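Local coordinates for protein nourseothricin acetyltransferase (Streptomyces noursei, PDB 5C82) that probably transfers an acetyl group to the antibiotic nourseothricin, a GNAT-type reaction consistent with its role in antibiotic resistance, at residues A20-A25 with V83-D88. The protein carries 1 engineered substitution. Residues are numbered along the deposited sequence; the frame is centred on the assembly and turned at random.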
# COMPACT_ATOMS: atom_id res chain seq x y z
N ALA A 20 -10.07 -4.41 -24.83
CA ALA A 20 -10.84 -4.38 -23.58
C ALA A 20 -11.63 -5.66 -23.28
O ALA A 20 -11.54 -6.17 -22.16
CB ALA A 20 -11.75 -3.17 -23.53
N GLU A 21 -12.36 -6.19 -24.26
CA GLU A 21 -13.15 -7.41 -24.10
C GLU A 21 -12.29 -8.63 -23.80
O GLU A 21 -12.62 -9.39 -22.90
CB GLU A 21 -14.03 -7.68 -25.33
CG GLU A 21 -15.28 -6.82 -25.36
CD GLU A 21 -16.41 -7.36 -26.21
OE1 GLU A 21 -16.16 -7.72 -27.38
OE2 GLU A 21 -17.56 -7.40 -25.71
N ALA A 22 -11.21 -8.83 -24.59
CA ALA A 22 -10.31 -9.97 -24.44
C ALA A 22 -9.60 -9.91 -23.08
O ALA A 22 -9.47 -10.94 -22.42
CB ALA A 22 -9.30 -10.02 -25.58
N ILE A 23 -9.22 -8.71 -22.63
CA ILE A 23 -8.56 -8.47 -21.33
C ILE A 23 -9.49 -8.92 -20.18
O ILE A 23 -9.07 -9.73 -19.34
CB ILE A 23 -8.06 -7.00 -21.22
CG1 ILE A 23 -6.85 -6.78 -22.18
CG2 ILE A 23 -7.68 -6.65 -19.76
CD1 ILE A 23 -6.44 -5.34 -22.45
N GLU A 24 -10.76 -8.44 -20.21
CA GLU A 24 -11.85 -8.75 -19.28
C GLU A 24 -12.11 -10.27 -19.23
O GLU A 24 -12.12 -10.84 -18.14
CB GLU A 24 -13.14 -8.02 -19.72
CG GLU A 24 -13.48 -6.78 -18.91
CD GLU A 24 -14.52 -5.86 -19.54
OE1 GLU A 24 -15.56 -6.35 -20.02
OE2 GLU A 24 -14.29 -4.62 -19.52
N ALA A 25 -12.29 -10.90 -20.41
CA ALA A 25 -12.59 -12.32 -20.58
C ALA A 25 -11.48 -13.28 -20.19
O ALA A 25 -11.77 -14.46 -19.96
CB ALA A 25 -12.98 -12.60 -22.03
N VAL A 83 -0.00 -6.18 -23.96
CA VAL A 83 -0.74 -7.42 -24.26
C VAL A 83 0.17 -8.38 -24.99
O VAL A 83 1.05 -7.94 -25.73
CB VAL A 83 -2.05 -7.16 -25.06
CG1 VAL A 83 -3.13 -6.51 -24.19
CG2 VAL A 83 -1.79 -6.36 -26.35
N ALA A 84 -0.08 -9.67 -24.84
CA ALA A 84 0.62 -10.76 -25.53
C ALA A 84 -0.43 -11.61 -26.23
O ALA A 84 -1.37 -12.07 -25.59
CB ALA A 84 1.39 -11.62 -24.53
N TYR A 85 -0.30 -11.75 -27.56
CA TYR A 85 -1.24 -12.56 -28.36
C TYR A 85 -0.54 -13.79 -28.93
O TYR A 85 0.58 -13.71 -29.40
CB TYR A 85 -1.86 -11.73 -29.49
CG TYR A 85 -3.05 -10.89 -29.04
CD1 TYR A 85 -2.87 -9.60 -28.55
CD2 TYR A 85 -4.35 -11.39 -29.13
CE1 TYR A 85 -3.95 -8.84 -28.11
CE2 TYR A 85 -5.44 -10.63 -28.71
CZ TYR A 85 -5.24 -9.36 -28.20
OH TYR A 85 -6.31 -8.61 -27.78
N GLY A 86 -1.24 -14.91 -28.89
CA GLY A 86 -0.74 -16.16 -29.45
C GLY A 86 -0.97 -16.23 -30.95
O GLY A 86 -1.58 -15.32 -31.52
N ASP A 87 -0.51 -17.34 -31.59
CA ASP A 87 -0.65 -17.60 -33.03
C ASP A 87 -2.11 -17.65 -33.48
O ASP A 87 -2.44 -17.18 -34.57
CB ASP A 87 0.05 -18.92 -33.42
CG ASP A 87 1.53 -18.80 -33.73
OD1 ASP A 87 1.88 -18.12 -34.72
OD2 ASP A 87 2.34 -19.44 -33.01
N ASP A 88 -2.97 -18.17 -32.61
CA ASP A 88 -4.41 -18.34 -32.79
C ASP A 88 -5.25 -17.03 -32.80
O ASP A 88 -6.43 -17.08 -33.13
CB ASP A 88 -4.93 -19.30 -31.70
CG ASP A 88 -4.57 -18.95 -30.25
OD1 ASP A 88 -4.15 -17.78 -29.99
OD2 ASP A 88 -4.73 -19.82 -29.37
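Ile23 and Val83 show how a short helix can rest on a sheet through the ends of a few side chains. The apolar part of the contact is one pair of methyl groups: CD1 of Ile23 meets CG1 of Val83 at 3.9 Å, the two side chains crossing at about a right angle. In Ile23 the CG1 branch stands opposite the carbonyl carbon (chi1 -70°) and continues extended, which carries CD1 to Val83 although the CA atoms of the pair are 8.4 Å apart. Leu91, on the neighbouring strand 91-100, touches Ile23, Val83 and Tyr85; Ile23 also touches Phe94 of that strand.

CB of Ala22 points at the strand and comes within 4.0 Å of Tyr85 OH. The CB of Tyr85 is not aimed at the helix, but with CG anti to the carbonyl carbon (chi1 -83°) the long side chain brings its hydroxyl there. This hydroxyl is hydrogen-bonded to OD1 of Asp19, the residue just before the helix, which ties the ring to the helix start.

Only about 100 Å² is buried in all, so the two segments touch lightly. The arrangement joins helix 20-25, which follows the edge strand 11-14, to strand 79-85 on one face of the mixed sheet; helix 122-137 packs against Ala84, whose side chain points to the other face. Helices covering both faces of a central mixed sheet are characteristic of the GNAT acetyltransferase fold.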